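PDB 7BIP: luciferase-like monooxygenase from Streptomyces bottropensis, which probably acts as a monooxygenase in the biosynthesis of the aromatic polyketide rishirilide. Local coordinates for residues V43-H48 with P113-A118; Q204-L209 with R313-D318; R139-E144 with R167-I172. One frame throughout, in Å; residues are numbered along the deposited sequence.

Contact 1: residues V43-H48 with P113-A118; sequences VEHYFH and PDEFTA
In this TIM-barrel protein of the bacterial luciferase family, the loop after strand 39-42 is gripped by the carboxylate of E115 on the short helix 113-119. From CB, E115 sets CG anti to the carbonyl carbon (chi1 -66°) and runs on extended. CG passes the CB of Y46, and CD brings the carboxylate up to the edge of the H45 ring. There OE2 takes two N-H groups. Ring nitrogen ND1 of H45 lies 2.8 Å from E115 OE2, in a nearly straight bond (167°) within the imidazole plane, on the syn lone pair. The backbone N of Y46 is 3.0 Å from the same E115 OE2 but comes from above the carboxylate plane. One oxygen thus fixes both the H45 ring and the chain beside it, and the carboxylate would probably make H45 more basic. Farther along the loop, CE2 of F47 sits 3.4 Å from CB of A118; M160 and L86 of the second subunit pack on F47 and A118, respectively. CB of Y46 stands over the centre of the F47 ring. At the partly exposed end, H48 NE2 reaches D114 OD1 at 3.0 Å, a weak and bent bond (123°).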
loop_
_atom_site.group_PDB
_atom_site.type_symbol
_atom_site.label_atom_id
_atom_site.label_comp_id
_atom_site.label_asym_id
_atom_site.label_seq_id
_atom_site.Cartn_x
_atom_site.Cartn_y
_atom_site.Cartn_z
ATOM N N VAL A 43 -4.254 10.096 -6.008
ATOM C CA VAL A 43 -3.177 10.427 -6.932
ATOM C C VAL A 43 -1.839 9.912 -6.397
ATOM O O VAL A 43 -1.740 9.410 -5.280
ATOM C CB VAL A 43 -3.100 11.943 -7.175
ATOM C CG1 VAL A 43 -4.485 12.480 -7.477
ATOM C CG2 VAL A 43 -2.514 12.627 -5.946
ATOM N N GLU A 44 -0.799 10.045 -7.227
ATOM C CA GLU A 44 0.581 9.754 -6.829
ATOM C C GLU A 44 1.438 10.981 -7.108
ATOM O O GLU A 44 1.548 11.409 -8.263
ATOM C CB GLU A 44 1.153 8.548 -7.584
ATOM C CG GLU A 44 2.586 8.196 -7.158
ATOM C CD GLU A 44 3.138 6.973 -7.866
ATOM O OE1 GLU A 44 2.355 6.273 -8.544
ATOM O OE2 GLU A 44 4.361 6.713 -7.753
ATOM N N HIS A 45 2.056 11.533 -6.060
ATOM C CA HIS A 45 2.982 12.656 -6.205
ATOM C C HIS A 45 3.972 12.647 -5.048
ATOM O O HIS A 45 3.695 12.102 -3.978
ATOM C CB HIS A 45 2.260 14.001 -6.231
ATOM C CG HIS A 45 1.826 14.419 -7.594
ATOM N ND1 HIS A 45 2.706 14.550 -8.646
ATOM C CD2 HIS A 45 0.600 14.706 -8.089
ATOM C CE1 HIS A 45 2.044 14.918 -9.727
ATOM N NE2 HIS A 45 0.763 15.012 -9.419
ATOM N N TYR A 46 5.127 13.296 -5.260
ATOM C CA TYR A 46 6.208 13.292 -4.278
ATOM C C TYR A 46 6.684 14.703 -3.946
ATOM O O TYR A 46 6.796 15.555 -4.834
ATOM C CB TYR A 46 7.410 12.473 -4.776
ATOM C CG TYR A 46 7.057 11.054 -5.127
ATOM C CD1 TYR A 46 7.242 10.021 -4.213
ATOM C CD2 TYR A 46 6.523 10.745 -6.372
ATOM C CE1 TYR A 46 6.907 8.705 -4.543
ATOM C CE2 TYR A 46 6.191 9.447 -6.712
ATOM C CZ TYR A 46 6.383 8.433 -5.794
ATOM O OH TYR A 46 6.047 7.144 -6.146
ATOM N N PHE A 47 6.951 14.931 -2.654
ATOM C CA PHE A 47 7.811 15.992 -2.110
ATOM C C PHE A 47 7.155 17.351 -1.892
ATOM O O PHE A 47 7.608 18.113 -1.034
ATOM C CB PHE A 47 9.051 16.238 -2.983
ATOM C CG PHE A 47 9.785 15.001 -3.372
ATOM C CD1 PHE A 47 10.018 13.986 -2.458
ATOM C CD2 PHE A 47 10.244 14.856 -4.666
ATOM C CE1 PHE A 47 10.688 12.845 -2.832
ATOM C CE2 PHE A 47 10.924 13.730 -5.043
ATOM C CZ PHE A 47 11.148 12.715 -4.126
ATOM N N HIS A 48 6.131 17.692 -2.664
ATOM C CA HIS A 48 5.584 19.039 -2.647
ATOM C C HIS A 48 4.187 19.022 -2.047
ATOM O O HIS A 48 3.513 17.992 -2.043
ATOM C CB HIS A 48 5.531 19.624 -4.060
ATOM C CG HIS A 48 6.875 19.771 -4.700
ATOM N ND1 HIS A 48 7.759 20.769 -4.348
ATOM C CD2 HIS A 48 7.489 19.045 -5.665
ATOM C CE1 HIS A 48 8.861 20.651 -5.070
ATOM N NE2 HIS A 48 8.722 19.615 -5.876
ATOM N N PRO A 113 9.415 18.242 -12.326
ATOM C CA PRO A 113 10.854 18.007 -12.542
ATOM C C PRO A 113 11.571 17.439 -11.328
ATOM O O PRO A 113 12.451 16.584 -11.485
ATOM C CB PRO A 113 11.377 19.399 -12.925
ATOM C CG PRO A 113 10.174 20.097 -13.498
ATOM C CD PRO A 113 9.019 19.620 -12.666
ATOM N N ASP A 114 11.204 17.866 -10.115
ATOM C CA ASP A 114 11.872 17.336 -8.931
ATOM C C ASP A 114 11.628 15.843 -8.750
ATOM O O ASP A 114 12.472 15.147 -8.174
ATOM C CB ASP A 114 11.422 18.090 -7.681
ATOM C CG ASP A 114 11.913 19.521 -7.662
ATOM O OD1 ASP A 114 11.456 20.298 -6.801
ATOM O OD2 ASP A 114 12.752 19.870 -8.518
ATOM N N GLU A 115 10.474 15.332 -9.191
ATOM C CA GLU A 115 10.253 13.889 -9.119
ATOM C C GLU A 115 11.249 13.146 -9.996
ATOM O O GLU A 115 11.865 12.170 -9.557
ATOM C CB GLU A 115 8.813 13.538 -9.505
ATOM C CG GLU A 115 7.775 14.070 -8.522
ATOM C CD GLU A 115 6.337 13.854 -8.969
ATOM O OE1 GLU A 115 6.108 13.551 -10.165
ATOM O OE2 GLU A 115 5.431 14.021 -8.120
ATOM N N PHE A 116 11.444 13.604 -11.240
ATOM C CA PHE A 116 12.419 12.962 -12.121
ATOM C C PHE A 116 13.831 13.061 -11.553
ATOM O O PHE A 116 14.600 12.087 -11.591
ATOM C CB PHE A 116 12.376 13.599 -13.516
ATOM C CG PHE A 116 11.225 13.129 -14.370
ATOM C CD1 PHE A 116 11.336 11.972 -15.129
ATOM C CD2 PHE A 116 10.039 13.861 -14.428
ATOM C CE1 PHE A 116 10.275 11.539 -15.922
ATOM C CE2 PHE A 116 8.984 13.441 -15.220
ATOM C CZ PHE A 116 9.101 12.282 -15.968
ATOM N N THR A 117 14.201 14.238 -11.046
ATOM C CA THR A 117 15.563 14.428 -10.563
ATOM C C THR A 117 15.847 13.531 -9.367
ATOM O O THR A 117 16.909 12.896 -9.289
ATOM C CB THR A 117 15.794 15.891 -10.187
ATOM O OG1 THR A 117 15.581 16.724 -11.332
ATOM C CG2 THR A 117 17.221 16.070 -9.698
ATOM N N ALA A 118 14.900 13.453 -8.432
ATOM C CA ALA A 118 15.134 12.698 -7.205
ATOM C C ALA A 118 15.249 11.206 -7.476
ATOM O O ALA A 118 16.056 10.514 -6.845
ATOM C CB ALA A 118 14.019 12.974 -6.198
#

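Contact 2: residues Q204-L209 with R313-D318; sequences QVQKTL and RGWFGD
The ring of F316 lies under the V205 side chain, whose CG1 sits over one face, displaced toward the rim. This is a CH-pi contact, with V205 CG1 3.9 Å from the centroid of the F316 ring. With chi1 at 176°, CG1 is anti to the backbone N of V205. The closest ring atom is the tip, F316 CZ, at 3.6 Å from V205 CG1. Two neighbours on helix 202-218 meet the same phenyl differently. The CG of Q206 comes up at the ring edge, near its plane, 3.7 Å from F316 CE1. L209 works nearer the root of the side chain, its CD1 lying 3.7 Å from CB of F316. Beyond its CG the Q206 chain runs extended, carrying the amide past the phenyl to the last turn of helix 302-316. There NE2 of Q206 gives a hydrogen bond to the backbone O of W315, 2.9 Å long and almost straight (174°). The bond lies in the amide plane and falls on an in-plane lone pair of the carbonyl.

The pairing joins two helices of the barrel's outer layer, with M230 and Y232 of strand 228-236 also touching F316. Just beyond the W315 carbonyl the chain leaves the helix at G317, at whose backbone angles (phi 87°) a CB would clash with the carbonyl O of F316. R213, one turn beyond L209 on helix 202-218, hydrogen-bonds the carbonyl of F316. Apolar contact therefore fills the buried side, while side-chain donors from one helix satisfy two successive carbonyls where the other helix ends.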
loop_
_atom_site.group_PDB
_atom_site.type_symbol
_atom_site.label_atom_id
_atom_site.label_comp_id
_atom_site.label_asym_id
_atom_site.label_seq_id
_atom_site.Cartn_x
_atom_site.Cartn_y
_atom_site.Cartn_z
ATOM N N GLN A 204 -10.699 20.919 -27.906
ATOM C CA GLN A 204 -9.569 19.994 -27.919
ATOM C C GLN A 204 -9.930 18.673 -27.251
ATOM O O GLN A 204 -9.590 17.599 -27.757
ATOM C CB GLN A 204 -8.352 20.623 -27.242
ATOM C CG GLN A 204 -7.074 19.833 -27.482
ATOM C CD GLN A 204 -6.106 19.905 -26.320
ATOM O OE1 GLN A 204 -6.145 20.837 -25.519
ATOM N NE2 GLN A 204 -5.233 18.908 -26.216
ATOM N N VAL A 205 -10.619 18.732 -26.107
ATOM C CA VAL A 205 -11.065 17.505 -25.453
ATOM C C VAL A 205 -12.021 16.741 -26.360
ATOM O O VAL A 205 -11.981 15.507 -26.437
ATOM C CB VAL A 205 -11.706 17.830 -24.089
ATOM C CG1 VAL A 205 -12.259 16.562 -23.442
ATOM C CG2 VAL A 205 -10.683 18.486 -23.171
ATOM N N GLN A 206 -12.884 17.464 -27.076
ATOM C CA GLN A 206 -13.828 16.817 -27.983
ATOM C C GLN A 206 -13.106 16.080 -29.100
ATOM O O GLN A 206 -13.497 14.968 -29.475
ATOM C CB GLN A 206 -14.790 17.847 -28.572
ATOM C CG GLN A 206 -15.884 18.274 -27.622
ATOM C CD GLN A 206 -16.812 19.290 -28.239
ATOM O OE1 GLN A 206 -16.366 20.291 -28.799
ATOM N NE2 GLN A 206 -18.113 19.033 -28.156
ATOM N N LYS A 207 -12.062 16.691 -29.660
ATOM C CA LYS A 207 -11.371 16.048 -30.773
ATOM C C LYS A 207 -10.557 14.855 -30.290
ATOM O O LYS A 207 -10.444 13.848 -30.997
ATOM C CB LYS A 207 -10.492 17.055 -31.509
ATOM C CG LYS A 207 -11.278 18.005 -32.418
ATOM C CD LYS A 207 -12.313 17.258 -33.266
ATOM C CE LYS A 207 -13.731 17.765 -33.001
ATOM N NZ LYS A 207 -14.772 16.840 -33.536
ATOM N N THR A 208 -9.996 14.943 -29.081
ATOM C CA THR A 208 -9.349 13.781 -28.480
ATOM C C THR A 208 -10.346 12.647 -28.279
ATOM O O THR A 208 -10.043 11.484 -28.560
ATOM C CB THR A 208 -8.706 14.166 -27.148
ATOM O OG1 THR A 208 -7.723 15.182 -27.366
ATOM C CG2 THR A 208 -8.036 12.965 -26.509
ATOM N N LEU A 209 -11.550 12.970 -27.797
ATOM C CA LEU A 209 -12.568 11.937 -27.628
ATOM C C LEU A 209 -12.966 11.338 -28.968
ATOM O O LEU A 209 -13.181 10.124 -29.077
ATOM C CB LEU A 209 -13.790 12.516 -26.912
ATOM C CG LEU A 209 -13.602 12.694 -25.397
ATOM C CD1 LEU A 209 -14.634 13.664 -24.824
ATOM C CD2 LEU A 209 -13.695 11.355 -24.703
ATOM N N ARG A 313 -22.010 17.120 -20.581
ATOM C CA ARG A 313 -22.543 15.917 -21.210
ATOM C C ARG A 313 -22.880 16.172 -22.675
ATOM O O ARG A 313 -22.655 15.311 -23.533
ATOM C CB ARG A 313 -23.772 15.436 -20.432
ATOM C CG ARG A 313 -24.285 14.053 -20.811
ATOM C CD ARG A 313 -25.557 13.722 -20.054
ATOM N NE ARG A 313 -26.044 12.387 -20.384
ATOM C CZ ARG A 313 -27.010 12.142 -21.265
ATOM N NH1 ARG A 313 -27.593 13.145 -21.913
ATOM N NH2 ARG A 313 -27.388 10.894 -21.509
ATOM N N GLY A 314 -23.404 17.358 -22.983
ATOM C CA GLY A 314 -23.684 17.697 -24.370
ATOM C C GLY A 314 -22.439 17.769 -25.232
ATOM O O GLY A 314 -22.477 17.411 -26.413
ATOM N N TRP A 315 -21.316 18.220 -24.659
ATOM C CA TRP A 315 -20.081 18.299 -25.434
ATOM C C TRP A 315 -19.405 16.943 -25.584
ATOM O O TRP A 315 -18.885 16.621 -26.658
ATOM C CB TRP A 315 -19.085 19.258 -24.780
ATOM C CG TRP A 315 -19.562 20.651 -24.605
ATOM C CD1 TRP A 315 -20.492 21.309 -25.356
ATOM C CD2 TRP A 315 -19.124 21.575 -23.603
ATOM N NE1 TRP A 315 -20.664 22.588 -24.880
ATOM C CE2 TRP A 315 -19.837 22.774 -23.800
ATOM C CE3 TRP A 315 -18.203 21.500 -22.551
ATOM C CZ2 TRP A 315 -19.651 23.896 -22.988
ATOM C CZ3 TRP A 315 -18.015 22.614 -21.747
ATOM C CH2 TRP A 315 -18.738 23.796 -21.969
ATOM N N PHE A 316 -19.361 16.159 -24.511
ATOM C CA PHE A 316 -18.479 15.006 -24.443
ATOM C C PHE A 316 -19.194 13.671 -24.496
ATOM O O PHE A 316 -18.536 12.652 -24.725
ATOM C CB PHE A 316 -17.643 15.049 -23.151
ATOM C CG PHE A 316 -16.793 16.281 -23.010
ATOM C CD1 PHE A 316 -16.352 16.980 -24.125
ATOM C CD2 PHE A 316 -16.422 16.735 -21.746
ATOM C CE1 PHE A 316 -15.572 18.119 -23.984
ATOM C CE2 PHE A 316 -15.648 17.866 -21.601
ATOM C CZ PHE A 316 -15.210 18.554 -22.711
ATOM N N GLY A 317 -20.502 13.637 -24.287
ATOM C CA GLY A 317 -21.187 12.374 -24.135
ATOM C C GLY A 317 -21.157 11.914 -22.692
ATOM O O GLY A 317 -20.789 12.656 -21.776
ATOM N N ASP A 318 -21.552 10.662 -22.487
ATOM C CA ASP A 318 -21.572 10.096 -21.141
ATOM C C ASP A 318 -20.198 9.556 -20.757
ATOM O O ASP A 318 -19.571 8.829 -21.532
ATOM C CB ASP A 318 -22.616 8.987 -21.058
ATOM C CG ASP A 318 -24.008 9.525 -20.881
ATOM O OD1 ASP A 318 -24.248 10.219 -19.874
ATOM O OD2 ASP A 318 -24.859 9.268 -21.757
#

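Contact 3: residues R139-E144 with R167-I172; sequences RLWAEE and RPHPRI. With CA (calcium ion), chain C.
Aromatic and apolar contacts carry this junction, and no hydrogen bond crosses it. W141, at the end of helix 126-142, lays one face of its six-membered ring against P170, whose CD stands 4.2 Å from the ring centroid in a CH-pi contact. At the edge of the indole, in its plane, CG1 of I172 comes to 3.8 Å from W141 CZ3. H169 meets the same ring obliquely, its CB 3.5 Å from W141 CE3 and the two ring planes inclined at 35°. The edge of the imidazole also faces the CB of A142.

The polar bonds lie within each segment or point outward. H169 holds the crowded chi1 position (51°), between backbone N and carbonyl carbon, where its ND1 bonds P170 O at 2.8 Å. An alanine here would keep CB against the indole but lose the imidazole beside CE3 and its bond to P170 O, so W141 would probably be less well covered and the turn less firmly held. W141 NE1 donates a hydrogen bond to the carbonyl of A89.

Metal binding occupies the far end, where both carboxylate oxygens of E144 chelate calcium, OE1 at 2.4 Å from CA. One of the two waters on the ion also donates to A142 O.

Projecting from helix 126-142, the indole is enclosed by L92 of helix 85-98, V105 of strand 103-107 and I172 of strand 171-175.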
loop_
_atom_site.group_PDB
_atom_site.type_symbol
_atom_site.label_atom_id
_atom_site.label_comp_id
_atom_site.label_asym_id
_atom_site.label_seq_id
_atom_site.Cartn_x
_atom_site.Cartn_y
_atom_site.Cartn_z
ATOM N N ARG A 139 0.813 -7.692 -18.729
ATOM C CA ARG A 139 1.238 -9.063 -18.982
ATOM C C ARG A 139 1.363 -9.857 -17.692
ATOM O O ARG A 139 0.989 -11.034 -17.655
ATOM C CB ARG A 139 2.567 -9.082 -19.736
ATOM C CG ARG A 139 2.385 -8.751 -21.167
ATOM C CD ARG A 139 3.526 -9.242 -22.017
ATOM N NE ARG A 139 3.499 -8.464 -23.234
ATOM C CZ ARG A 139 4.417 -8.506 -24.184
ATOM N NH1 ARG A 139 5.465 -9.323 -24.077
ATOM N NH2 ARG A 139 4.265 -7.720 -25.243
ATOM N N LEU A 140 1.932 -9.244 -16.640
ATOM C CA LEU A 140 2.036 -9.935 -15.356
ATOM C C LEU A 140 0.666 -10.320 -14.814
ATOM O O LEU A 140 0.530 -11.353 -14.147
ATOM C CB LEU A 140 2.793 -9.063 -14.350
ATOM C CG LEU A 140 4.306 -8.999 -14.638
ATOM C CD1 LEU A 140 4.943 -7.810 -13.929
ATOM C CD2 LEU A 140 4.985 -10.306 -14.229
ATOM N N TRP A 141 -0.365 -9.517 -15.099
ATOM C CA TRP A 141 -1.712 -9.864 -14.661
ATOM C C TRP A 141 -2.356 -10.917 -15.556
ATOM O O TRP A 141 -3.055 -11.810 -15.062
ATOM C CB TRP A 141 -2.608 -8.630 -14.675
ATOM C CG TRP A 141 -2.374 -7.596 -13.628
ATOM C CD1 TRP A 141 -1.779 -7.748 -12.407
ATOM C CD2 TRP A 141 -2.788 -6.234 -13.715
ATOM N NE1 TRP A 141 -1.785 -6.543 -11.733
ATOM C CE2 TRP A 141 -2.406 -5.601 -12.515
ATOM C CE3 TRP A 141 -3.432 -5.481 -14.703
ATOM C CZ2 TRP A 141 -2.661 -4.255 -12.267
ATOM C CZ3 TRP A 141 -3.692 -4.138 -14.454
ATOM C CH2 TRP A 141 -3.300 -3.539 -13.253
ATOM N N ALA A 142 -2.169 -10.802 -16.873
ATOM C CA ALA A 142 -2.950 -11.577 -17.825
ATOM C C ALA A 142 -2.347 -12.934 -18.142
ATOM O O ALA A 142 -3.077 -13.823 -18.602
ATOM C CB ALA A 142 -3.103 -10.802 -19.140
ATOM N N GLU A 143 -1.046 -13.109 -17.918
ATOM C CA GLU A 143 -0.314 -14.266 -18.418
ATOM C C GLU A 143 0.529 -14.893 -17.310
ATOM O O GLU A 143 0.724 -14.322 -16.234
ATOM C CB GLU A 143 0.611 -13.890 -19.594
ATOM C CG GLU A 143 -0.063 -13.137 -20.740
ATOM C CD GLU A 143 -1.066 -13.980 -21.498
ATOM O OE1 GLU A 143 -2.008 -13.399 -22.080
ATOM O OE2 GLU A 143 -0.914 -15.222 -21.518
ATOM N N GLU A 144 1.040 -16.083 -17.612
ATOM C CA GLU A 144 1.927 -16.833 -16.741
ATOM C C GLU A 144 3.185 -17.184 -17.522
ATOM O O GLU A 144 3.202 -17.115 -18.752
ATOM C CB GLU A 144 1.249 -18.103 -16.215
ATOM C CG GLU A 144 -0.042 -17.820 -15.470
ATOM C CD GLU A 144 -1.277 -17.821 -16.363
ATOM O OE1 GLU A 144 -1.284 -18.512 -17.410
ATOM O OE2 GLU A 144 -2.251 -17.128 -15.998
ATOM N N ARG A 167 -11.220 -10.396 -14.045
ATOM C CA ARG A 167 -10.768 -11.153 -15.200
ATOM C C ARG A 167 -10.986 -10.348 -16.474
ATOM O O ARG A 167 -12.111 -9.903 -16.733
ATOM C CB ARG A 167 -11.517 -12.480 -15.287
ATOM C CG ARG A 167 -11.264 -13.369 -14.086
ATOM C CD ARG A 167 -12.134 -14.605 -14.155
ATOM N NE ARG A 167 -12.219 -15.304 -12.878
ATOM C CZ ARG A 167 -13.178 -16.181 -12.597
ATOM N NH1 ARG A 167 -14.111 -16.450 -13.506
ATOM N NH2 ARG A 167 -13.202 -16.787 -11.419
ATOM N N PRO A 168 -9.945 -10.135 -17.291
ATOM C CA PRO A 168 -8.600 -10.691 -17.101
ATOM C C PRO A 168 -7.776 -10.000 -16.019
ATOM O O PRO A 168 -6.783 -10.551 -15.561
ATOM C CB PRO A 168 -7.945 -10.493 -18.476
ATOM C CG PRO A 168 -8.652 -9.305 -19.057
ATOM C CD PRO A 168 -10.069 -9.384 -18.557
ATOM N N HIS A 169 -8.214 -8.811 -15.613
ATOM C CA HIS A 169 -7.501 -7.949 -14.680
ATOM C C HIS A 169 -8.330 -6.684 -14.501
ATOM O O HIS A 169 -9.325 -6.500 -15.216
ATOM C CB HIS A 169 -6.083 -7.640 -15.191
ATOM C CG HIS A 169 -6.029 -7.146 -16.603
ATOM N ND1 HIS A 169 -6.467 -5.894 -16.969
ATOM C CD2 HIS A 169 -5.564 -7.728 -17.735
ATOM C CE1 HIS A 169 -6.297 -5.731 -18.271
ATOM N NE2 HIS A 169 -5.742 -6.828 -18.757
ATOM N N PRO A 170 -7.999 -5.819 -13.543
ATOM C CA PRO A 170 -8.706 -4.539 -13.441
ATOM C C PRO A 170 -8.642 -3.754 -14.745
ATOM O O PRO A 170 -7.691 -3.870 -15.526
ATOM C CB PRO A 170 -7.957 -3.816 -12.321
ATOM C CG PRO A 170 -7.403 -4.906 -11.488
ATOM C CD PRO A 170 -6.993 -5.965 -12.472
ATOM N N ARG A 171 -9.683 -2.954 -14.978
ATOM C CA ARG A 171 -9.691 -2.024 -16.102
ATOM C C ARG A 171 -8.420 -1.187 -16.090
ATOM O O ARG A 171 -7.981 -0.726 -15.037
ATOM C CB ARG A 171 -10.914 -1.107 -16.015
ATOM C CG ARG A 171 -11.171 -0.283 -17.284
ATOM C CD ARG A 171 -12.298 0.729 -17.069
ATOM N NE ARG A 171 -13.539 0.087 -16.650
ATOM C CZ ARG A 171 -14.446 -0.403 -17.486
ATOM N NH1 ARG A 171 -14.246 -0.328 -18.797
ATOM N NH2 ARG A 171 -15.551 -0.971 -17.012
ATOM N N ILE A 172 -7.826 -0.995 -17.268
ATOM C CA ILE A 172 -6.637 -0.163 -17.425
ATOM C C ILE A 172 -7.050 1.126 -18.125
ATOM O O ILE A 172 -7.661 1.086 -19.198
ATOM C CB ILE A 172 -5.538 -0.889 -18.225
ATOM C CG1 ILE A 172 -4.980 -2.083 -17.442
ATOM C CG2 ILE A 172 -4.387 0.069 -18.580
ATOM C CD1 ILE A 172 -3.997 -2.932 -18.269
HETATM CA CA CA C . -3.667 -18.231 -17.712
HETATM O O HOH W 1 -3.508 -16.403 -19.213
HETATM O O HOH W 2 -3.018 -19.732 -19.479
#

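Overall arrangement
All three contacts belong to one TIM-barrel chain but share no helix or strand, although helices 113-119 and 126-142, of contacts 1 and 3, are consecutive; their centres lie about 28 to 30 Å apart. Contacts 1 and 2 are buried, contact 3 only partly so. Contact 1 ties a loop to a short helix beside the second subunit, and its chemistry is the most polar, with carboxylates receiving N-H groups. Contact 2 pairs two outer helices, and contact 3 sets a helix end against the approach to a barrel strand. Each centres on its own aromatic side chain, F316 or W141, but a side-chain-to-backbone hydrogen bond crosses contact 2 and none crosses contact 3, whose exposed end carries calcium.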